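Local coordinates for insecticidal protein (PDB 7ML9) that acts as an insecticidal toxin against the western corn rootworm, probably by forming a beta-barrel pore in membranes as its epsilon toxin and MTX2 relatives do, at residues Y86-A91 with L146-K151; Y132-S137 with A206-G211; F158-G163 with G211-E216. All coordinates share one frame; numbering follows the deposited sequence.

In the fold
Following the chain from the N terminus, contact 1 opens on strand 86-115 and closes at 146-151, where strand 130-147 runs out. Before it closes, contact 2 has opened at 132-137 on that same strand, so the two cross; contact 2 returns much later, at 206-211 on strand 201-229. Contact 3 starts at 158-163, after contact 1 is complete, and ends at 211-216, crossing contact 2 and sharing Gly211 with it. Contacts 1 and 2 lie on opposite sides of the chain's centre, their own centres about 39 Å apart. The three contacts together tie strand 130-147 and the hairpin strand 153-160 to neighbouring strands 86-115 and 201-229.

Contact 1: Y86-A91 with L146-K151; sequences YKVNNA and LKLGVK
A chi1 of 171° carries the Tyr86 ring away from its own backbone N and brings the phenol to the backbone of Leu148. In Leu148 a chi1 of -68° sets CG beside the backbone N and anti to the carbonyl carbon, and this places CD2 3.6 Å from Tyr86 OH. The hydroxyl is the donor in the one hydrogen bond between the segments, with Tyr86 OH 2.8 Å from Leu148 O. It reaches the oxygen from one side, at a C=O...donor angle of 116°, and stands 28° out of the carbonyl plane. Seen from the ring, Leu148 O sits at the edge and in plane, close enough that Tyr86 CE2 is 3.3 Å from it as well. The bond holds the Leu148 carbonyl at the point where the chain leaves the strand, before Gly149 turns it at a positive phi.

Two residues further along strand 86-91, Val88 supplies the apolar half of the contact through a single methyl. Its CG2 lies 4.0 Å from Leu148 CB, the two side chains crossing at about a right angle, and equally 4.0 Å from CG1 of the more exposed Val150. Leu148 is buried, and beyond these segments it also touches Phe173 and Ala221 and Val223 of strand 201-229. Helix 28-48 flanks the tyrosine through Val28, Gln29 and Leu32; the sodium ion held by Glu30 and Asp34 of this helix is about 14 Å from the Tyr86 side chain.

Just past Val88, Asn89 and Asn90 both face Asn222 in a classic beta bulge. The arrangement joins the start of strand 86-115 to the turn that follows strand 130-147, within the elongated, strand-rich fold of the aerolysin-type toxins.

Contact 2: Y132-S137 with A206-G211; sequences YTYTES and AYLNTG
The rings of Tyr132 and Tyr134 both meet one methyl group, Leu208 CD2, and each is approached obliquely. On Tyr132 the closest ring atom is CD1, 3.7 Å from Leu208 CD2, with CB and CG of the same tyrosine little further off. Tyr134 also uses its CD1, at 3.9 Å from Leu208 CD2, and then continues past the leucine to Thr210. In each of these pairings the side chains cross at about a right angle.

The setting is the long, curled beta structure of an aerolysin-type toxin, where side chains of strands that do not pair with each other meet between them, Leu208 and Thr210 being buried. Strands 132-137 and 206-211 run nearly parallel, 17° apart in direction, and their axes come no nearer than 9.5 Å, too far for backbone bonding. Alternation along the strands does the rest: Tyr132 and Tyr134 point inward from one side, Leu208 and Thr210 from the other, while Thr133 and Tyr207 point away. Both tyrosines have CG anti to the backbone N (chi1 -156° for Tyr132 and -168° for Tyr134), a setting that extends the rings toward the facing strand.

Leu107 of strand 86-115 touches both tyrosines and Thr210, and Leu208 also reaches Tyr187 and Leu312, so the cluster draws on several strands. The polar end of Tyr134 has its partner outside the pair: its OH is hydrogen-bonded to Asn278 ND2, which also bonds Thr135 O and probably helps to hold the ring in position. Beside that hydroxyl lies Thr210, whose methyl is turned to the backbone N side and anti to the carbonyl carbon; its CG2 sits 3.8 Å from Tyr134 CE1 and 3.9 Å from Tyr134 OH.

Contact 3: F158-G163 with G211-E216; sequences FPIAQG and GSISGE
Ile213 projects from strand 211-216 toward strand 158-160 and divides its two branches among three residues. Its CG2 methyl takes the apolar neighbours, lying 4.1 Å from Phe158 CE2 and the same 4.1 Å from Ile160 CG2. The longer branch, whose CG1 is anti to the backbone N (chi1 -170°), extends to the backbone of Pro159, where Ile213 CD1 comes to 3.3 Å from Pro159 O, a close approach of a methyl to a carbonyl oxygen, at about van der Waals contact.

The three side chains are set quite differently. Phe158 and Ile213 slide past each other in opposite directions, and the methyl comes to the ring obliquely. Ile160 crosses Ile213 at about a right angle, offering CG2 while its far end leads away; the side chain also touches Met165 and Ala167 of the partner strand 165-172. Pro159 takes part through its backbone carbonyl.

With axes 8.7 Å apart at their closest and directions 157° apart, the strands pack roughly antiparallel, mainly through side chains, and make no hydrogen bond with each other. Phe158 continues the apolar layer by meeting the ring of Phe275, and Ile213 also touches Pro99, Ser277 and Tyr279. Just beyond Ile160, the Gln162 backbone N is hydrogen-bonded to Glu101 OE1.

Strands 153-160 and 165-172 form a separate two-stranded hairpin laid against the large sheet. This is consistent with the stowed, membrane-inserting hairpin of epsilon-toxin-like pore formers, which probably detaches from the sheet when the pore assembles.

Contact 1: Y86-A91 with L146-K151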
loop_
_atom_site.group_PDB
_atom_site.type_symbol
_atom_site.label_atom_id
_atom_site.label_comp_id
_atom_site.label_asym_id
_atom_site.label_seq_id
_atom_site.Cartn_x
_atom_site.Cartn_y
_atom_site.Cartn_z
ATOM N N TYR A 86 -1.737 25.189 -10.087
ATOM C CA TYR A 86 -1.515 23.972 -9.313
ATOM C C TYR A 86 -2.572 22.938 -9.683
ATOM O O TYR A 86 -3.764 23.250 -9.725
ATOM C CB TYR A 86 -1.563 24.277 -7.818
ATOM C CG TYR A 86 -1.554 23.025 -6.963
ATOM C CD1 TYR A 86 -0.376 22.333 -6.728
ATOM C CD2 TYR A 86 -2.730 22.519 -6.418
ATOM C CE1 TYR A 86 -0.368 21.159 -5.957
ATOM C CE2 TYR A 86 -2.734 21.349 -5.656
ATOM C CZ TYR A 86 -1.551 20.680 -5.423
ATOM O OH TYR A 86 -1.542 19.524 -4.659
ATOM N N LYS A 87 -2.141 21.704 -9.943
ATOM C CA LYS A 87 -3.047 20.682 -10.440
ATOM C C LYS A 87 -2.517 19.317 -10.036
ATOM O O LYS A 87 -1.319 19.067 -10.141
ATOM C CB LYS A 87 -3.165 20.770 -11.970
ATOM C CG LYS A 87 -4.123 19.786 -12.597
ATOM C CD LYS A 87 -4.510 20.259 -13.990
ATOM C CE LYS A 87 -5.849 19.681 -14.424
ATOM N NZ LYS A 87 -5.687 18.284 -14.911
ATOM N N VAL A 88 -3.397 18.432 -9.578
ATOM C CA VAL A 88 -3.026 17.033 -9.403
ATOM C C VAL A 88 -3.318 16.344 -10.732
ATOM O O VAL A 88 -4.473 16.259 -11.150
ATOM C CB VAL A 88 -3.785 16.376 -8.246
ATOM C CG1 VAL A 88 -3.341 14.934 -8.100
ATOM C CG2 VAL A 88 -3.548 17.148 -6.950
ATOM N N ASN A 89 -2.273 15.881 -11.413
ATOM C CA ASN A 89 -2.421 15.310 -12.751
ATOM C C ASN A 89 -2.731 13.818 -12.730
ATOM O O ASN A 89 -3.514 13.339 -13.556
ATOM C CB ASN A 89 -1.149 15.524 -13.570
ATOM C CG ASN A 89 -0.779 16.981 -13.690
ATOM O OD1 ASN A 89 -1.623 17.805 -14.025
ATOM N ND2 ASN A 89 0.484 17.305 -13.420
ATOM N N ASN A 90 -2.094 13.078 -11.829
ATOM C CA ASN A 90 -2.355 11.658 -11.695
ATOM C C ASN A 90 -1.912 11.209 -10.314
ATOM O O ASN A 90 -1.108 11.856 -9.641
ATOM C CB ASN A 90 -1.651 10.843 -12.783
ATOM C CG ASN A 90 -2.229 9.449 -12.925
ATOM O OD1 ASN A 90 -3.394 9.211 -12.601
ATOM N ND2 ASN A 90 -1.411 8.515 -13.397
ATOM N N ALA A 91 -2.498 10.098 -9.877
ATOM C CA ALA A 91 -2.115 9.517 -8.599
ATOM C C ALA A 91 -2.181 8.000 -8.724
ATOM O O ALA A 91 -3.078 7.470 -9.384
ATOM C CB ALA A 91 -3.011 10.009 -7.466
ATOM N N LEU A 146 -0.226 12.420 1.822
ATOM C CA LEU A 146 -0.018 13.562 0.936
ATOM C C LEU A 146 -1.271 14.425 0.993
ATOM O O LEU A 146 -2.360 13.981 0.602
ATOM C CB LEU A 146 0.292 13.110 -0.496
ATOM C CG LEU A 146 1.545 12.253 -0.733
ATOM C CD1 LEU A 146 1.596 11.707 -2.163
ATOM C CD2 LEU A 146 2.811 13.017 -0.433
ATOM N N LYS A 147 -1.128 15.643 1.514
ATOM C CA LYS A 147 -2.218 16.621 1.527
ATOM C C LYS A 147 -2.159 17.390 0.213
ATOM O O LYS A 147 -1.284 18.236 0.016
ATOM C CB LYS A 147 -2.099 17.553 2.724
ATOM C CG LYS A 147 -3.248 18.548 2.810
ATOM C CD LYS A 147 -3.293 19.247 4.157
ATOM C CE LYS A 147 -4.003 20.588 4.039
ATOM N NZ LYS A 147 -4.497 21.070 5.364
ATOM N N LEU A 148 -3.077 17.080 -0.698
ATOM C CA LEU A 148 -3.026 17.586 -2.057
ATOM C C LEU A 148 -4.065 18.657 -2.345
ATOM O O LEU A 148 -4.054 19.214 -3.447
ATOM C CB LEU A 148 -3.181 16.430 -3.048
ATOM C CG LEU A 148 -1.986 15.472 -3.054
ATOM C CD1 LEU A 148 -2.396 14.107 -3.612
ATOM C CD2 LEU A 148 -0.842 16.080 -3.892
ATOM N N GLY A 149 -4.946 18.969 -1.394
ATOM C CA GLY A 149 -5.981 19.962 -1.606
ATOM C C GLY A 149 -7.244 19.425 -2.237
ATOM O O GLY A 149 -8.172 20.201 -2.504
ATOM N N VAL A 150 -7.301 18.119 -2.488
ATOM C CA VAL A 150 -8.451 17.452 -3.080
ATOM C C VAL A 150 -8.363 15.991 -2.661
ATOM O O VAL A 150 -7.266 15.441 -2.501
ATOM C CB VAL A 150 -8.477 17.620 -4.620
ATOM C CG1 VAL A 150 -7.165 17.149 -5.252
ATOM C CG2 VAL A 150 -9.648 16.888 -5.231
ATOM N N LYS A 151 -9.520 15.371 -2.439
ATOM C CA LYS A 151 -9.522 13.959 -2.078
ATOM C C LYS A 151 -8.861 13.150 -3.184
ATOM O O LYS A 151 -9.216 13.262 -4.361
ATOM C CB LYS A 151 -10.949 13.465 -1.823
ATOM C CG LYS A 151 -10.999 12.031 -1.285
ATOM C CD LYS A 151 -12.238 11.290 -1.758
ATOM C CE LYS A 151 -12.255 9.857 -1.253
ATOM N NZ LYS A 151 -13.288 9.067 -1.996
#

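Contact 2: Y132-S137 with A206-G211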
loop_
_atom_site.group_PDB
_atom_site.type_symbol
_atom_site.label_atom_id
_atom_site.label_comp_id
_atom_site.label_asym_id
_atom_site.label_seq_id
_atom_site.Cartn_x
_atom_site.Cartn_y
_atom_site.Cartn_z
ATOM N N TYR A 132 -15.838 -24.522 4.858
ATOM C CA TYR A 132 -15.551 -23.625 5.966
ATOM C C TYR A 132 -16.058 -22.253 5.556
ATOM O O TYR A 132 -15.923 -21.869 4.396
ATOM C CB TYR A 132 -14.052 -23.575 6.314
ATOM C CG TYR A 132 -13.780 -23.165 7.737
ATOM C CD1 TYR A 132 -13.651 -21.824 8.085
ATOM C CD2 TYR A 132 -13.665 -24.116 8.746
ATOM C CE1 TYR A 132 -13.423 -21.447 9.401
ATOM C CE2 TYR A 132 -13.434 -23.743 10.056
ATOM C CZ TYR A 132 -13.307 -22.407 10.372
ATOM O OH TYR A 132 -13.087 -22.042 11.669
ATOM N N THR A 133 -16.676 -21.548 6.493
ATOM C CA THR A 133 -17.161 -20.194 6.241
ATOM C C THR A 133 -16.148 -19.238 6.848
ATOM O O THR A 133 -15.966 -19.196 8.068
ATOM C CB THR A 133 -18.557 -19.985 6.817
ATOM O OG1 THR A 133 -19.465 -20.845 6.113
ATOM C CG2 THR A 133 -18.995 -18.514 6.631
ATOM N N TYR A 134 -15.476 -18.494 5.988
ATOM C CA TYR A 134 -14.286 -17.760 6.380
ATOM C C TYR A 134 -14.452 -16.290 6.019
ATOM O O TYR A 134 -15.012 -15.965 4.971
ATOM C CB TYR A 134 -13.059 -18.339 5.672
ATOM C CG TYR A 134 -11.746 -17.844 6.218
ATOM C CD1 TYR A 134 -11.222 -18.363 7.393
ATOM C CD2 TYR A 134 -11.031 -16.842 5.559
ATOM C CE1 TYR A 134 -10.008 -17.914 7.905
ATOM C CE2 TYR A 134 -9.825 -16.387 6.058
ATOM C CZ TYR A 134 -9.316 -16.916 7.235
ATOM O OH TYR A 134 -8.106 -16.461 7.735
ATOM N N THR A 135 -13.946 -15.414 6.878
ATOM C CA THR A 135 -13.937 -13.978 6.603
ATOM C C THR A 135 -12.533 -13.568 6.173
ATOM O O THR A 135 -11.627 -13.466 7.002
ATOM C CB THR A 135 -14.387 -13.187 7.822
ATOM O OG1 THR A 135 -15.720 -13.576 8.178
ATOM C CG2 THR A 135 -14.347 -11.673 7.516
ATOM N N GLU A 136 -12.365 -13.355 4.871
ATOM C CA GLU A 136 -11.177 -12.705 4.340
ATOM C C GLU A 136 -11.231 -11.216 4.661
ATOM O O GLU A 136 -12.294 -10.582 4.611
ATOM C CB GLU A 136 -11.079 -12.906 2.828
ATOM C CG GLU A 136 -11.068 -14.358 2.362
ATOM C CD GLU A 136 -11.157 -14.465 0.863
ATOM O OE1 GLU A 136 -11.400 -13.427 0.206
ATOM O OE2 GLU A 136 -10.993 -15.578 0.327
ATOM N N SER A 137 -10.079 -10.662 5.004
ATOM C CA SER A 137 -9.962 -9.266 5.383
ATOM C C SER A 137 -8.756 -8.669 4.677
ATOM O O SER A 137 -7.707 -9.312 4.589
ATOM C CB SER A 137 -9.803 -9.112 6.901
ATOM O OG SER A 137 -10.141 -7.807 7.320
ATOM N N ALA A 206 -10.795 -33.002 8.449
ATOM C CA ALA A 206 -10.456 -31.925 7.523
ATOM C C ALA A 206 -10.074 -30.672 8.298
ATOM O O ALA A 206 -10.705 -30.335 9.312
ATOM C CB ALA A 206 -11.616 -31.604 6.566
ATOM N N TYR A 207 -9.031 -29.993 7.817
ATOM C CA TYR A 207 -8.554 -28.750 8.403
ATOM C C TYR A 207 -8.342 -27.727 7.302
ATOM O O TYR A 207 -7.820 -28.056 6.232
ATOM C CB TYR A 207 -7.247 -28.949 9.170
ATOM C CG TYR A 207 -7.358 -29.898 10.328
ATOM C CD1 TYR A 207 -7.280 -31.272 10.130
ATOM C CD2 TYR A 207 -7.534 -29.429 11.616
ATOM C CE1 TYR A 207 -7.379 -32.152 11.193
ATOM C CE2 TYR A 207 -7.628 -30.303 12.689
ATOM C CZ TYR A 207 -7.550 -31.666 12.464
ATOM O OH TYR A 207 -7.652 -32.548 13.513
ATOM N N LEU A 208 -8.772 -26.489 7.555
ATOM C CA LEU A 208 -8.501 -25.391 6.637
ATOM C C LEU A 208 -7.172 -24.754 7.036
ATOM O O LEU A 208 -6.996 -24.347 8.190
ATOM C CB LEU A 208 -9.623 -24.352 6.668
ATOM C CG LEU A 208 -9.383 -23.084 5.834
ATOM C CD1 LEU A 208 -9.412 -23.387 4.347
ATOM C CD2 LEU A 208 -10.427 -22.029 6.187
ATOM N N ASN A 209 -6.244 -24.676 6.095
ATOM C CA ASN A 209 -5.011 -23.937 6.331
ATOM C C ASN A 209 -5.243 -22.479 5.947
ATOM O O ASN A 209 -5.957 -22.191 4.980
ATOM C CB ASN A 209 -3.854 -24.520 5.515
ATOM C CG ASN A 209 -3.233 -25.757 6.168
ATOM O OD1 ASN A 209 -3.088 -25.843 7.397
ATOM N ND2 ASN A 209 -2.846 -26.707 5.339
ATOM N N THR A 210 -4.638 -21.568 6.704
ATOM C CA THR A 210 -4.801 -20.137 6.473
ATOM C C THR A 210 -3.443 -19.473 6.239
ATOM O O THR A 210 -2.385 -20.005 6.607
ATOM C CB THR A 210 -5.511 -19.458 7.659
ATOM O OG1 THR A 210 -4.694 -19.554 8.827
ATOM C CG2 THR A 210 -6.877 -20.119 7.961
ATOM N N GLY A 211 -3.485 -18.284 5.633
ATOM C CA GLY A 211 -2.289 -17.486 5.468
ATOM C C GLY A 211 -2.594 -16.011 5.648
ATOM O O GLY A 211 -3.747 -15.566 5.573
#

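Contact 3: F158-G163 with G211-E216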
loop_
_atom_site.group_PDB
_atom_site.type_symbol
_atom_site.label_atom_id
_atom_site.label_comp_id
_atom_site.label_asym_id
_atom_site.label_seq_id
_atom_site.Cartn_x
_atom_site.Cartn_y
_atom_site.Cartn_z
ATOM N N PHE A 158 -1.578 -6.500 -5.256
ATOM C CA PHE A 158 -0.467 -7.288 -4.765
ATOM C C PHE A 158 -0.813 -8.761 -4.903
ATOM O O PHE A 158 -1.990 -9.133 -4.825
ATOM C CB PHE A 158 -0.145 -6.958 -3.298
ATOM C CG PHE A 158 -1.343 -6.983 -2.382
ATOM C CD1 PHE A 158 -2.233 -5.918 -2.344
ATOM C CD2 PHE A 158 -1.568 -8.064 -1.542
ATOM C CE1 PHE A 158 -3.326 -5.931 -1.492
ATOM C CE2 PHE A 158 -2.664 -8.086 -0.684
ATOM C CZ PHE A 158 -3.544 -7.020 -0.659
ATOM N N PRO A 159 0.180 -9.617 -5.125
ATOM C CA PRO A 159 -0.087 -11.057 -5.152
ATOM C C PRO A 159 -0.184 -11.612 -3.743
ATOM O O PRO A 159 0.449 -11.123 -2.804
ATOM C CB PRO A 159 1.128 -11.636 -5.893
ATOM C CG PRO A 159 2.012 -10.440 -6.262
ATOM C CD PRO A 159 1.606 -9.333 -5.345
ATOM N N ILE A 160 -1.010 -12.643 -3.598
ATOM C CA ILE A 160 -1.205 -13.316 -2.322
ATOM C C ILE A 160 -1.032 -14.814 -2.535
ATOM O O ILE A 160 -1.028 -15.307 -3.664
ATOM C CB ILE A 160 -2.587 -13.023 -1.712
ATOM C CG1 ILE A 160 -3.680 -13.521 -2.657
ATOM C CG2 ILE A 160 -2.744 -11.533 -1.411
ATOM C CD1 ILE A 160 -5.027 -13.629 -1.998
ATOM N N ALA A 161 -0.893 -15.533 -1.420
ATOM C CA ALA A 161 -0.824 -16.993 -1.414
ATOM C C ALA A 161 0.260 -17.482 -2.369
ATOM O O ALA A 161 0.005 -18.204 -3.333
ATOM C CB ALA A 161 -2.182 -17.609 -1.760
ATOM N N GLN A 162 1.484 -17.037 -2.092
ATOM C CA GLN A 162 2.655 -17.396 -2.887
ATOM C C GLN A 162 2.390 -17.199 -4.381
ATOM O O GLN A 162 2.596 -18.095 -5.201
ATOM C CB GLN A 162 3.093 -18.831 -2.584
ATOM C CG GLN A 162 3.394 -19.098 -1.108
ATOM C CD GLN A 162 4.602 -18.323 -0.595
ATOM O OE1 GLN A 162 4.546 -17.679 0.457
ATOM N NE2 GLN A 162 5.702 -18.378 -1.344
ATOM N N GLY A 163 1.892 -16.012 -4.727
ATOM C CA GLY A 163 1.737 -15.606 -6.110
ATOM C C GLY A 163 0.605 -16.246 -6.882
ATOM O O GLY A 163 0.563 -16.106 -8.107
ATOM N N GLY A 211 -3.485 -18.284 5.633
ATOM C CA GLY A 211 -2.289 -17.486 5.468
ATOM C C GLY A 211 -2.594 -16.011 5.648
ATOM O O GLY A 211 -3.747 -15.566 5.573
ATOM N N SER A 212 -1.532 -15.254 5.894
ATOM C CA SER A 212 -1.640 -13.810 5.957
ATOM C C SER A 212 -0.451 -13.201 5.228
ATOM O O SER A 212 0.558 -13.861 4.954
ATOM C CB SER A 212 -1.732 -13.294 7.401
ATOM O OG SER A 212 -0.679 -13.788 8.202
ATOM N N ILE A 213 -0.612 -11.937 4.869
ATOM C CA ILE A 213 0.417 -11.184 4.172
ATOM C C ILE A 213 0.374 -9.762 4.711
ATOM O O ILE A 213 -0.685 -9.266 5.109
ATOM C CB ILE A 213 0.202 -11.245 2.647
ATOM C CG1 ILE A 213 1.399 -10.670 1.895
ATOM C CG2 ILE A 213 -1.087 -10.537 2.237
ATOM C CD1 ILE A 213 1.338 -10.944 0.402
ATOM N N SER A 214 1.540 -9.118 4.772
ATOM C CA SER A 214 1.586 -7.698 5.095
ATOM C C SER A 214 2.745 -7.073 4.336
ATOM O O SER A 214 3.707 -7.758 3.962
ATOM C CB SER A 214 1.726 -7.448 6.595
ATOM O OG SER A 214 2.914 -8.021 7.092
ATOM N N GLY A 215 2.635 -5.780 4.089
ATOM C CA GLY A 215 3.675 -5.127 3.337
ATOM C C GLY A 215 3.500 -3.632 3.304
ATOM O O GLY A 215 2.794 -3.049 4.128
ATOM N N GLU A 216 4.152 -3.034 2.322
ATOM C CA GLU A 216 4.254 -1.593 2.199
ATOM C C GLU A 216 3.857 -1.192 0.795
ATOM O O GLU A 216 4.022 -1.955 -0.162
ATOM C CB GLU A 216 5.673 -1.109 2.479
ATOM C CG GLU A 216 6.200 -1.477 3.840
ATOM C CD GLU A 216 6.152 -0.315 4.799
ATOM O OE1 GLU A 216 5.649 0.761 4.391
ATOM O OE2 GLU A 216 6.625 -0.470 5.951
#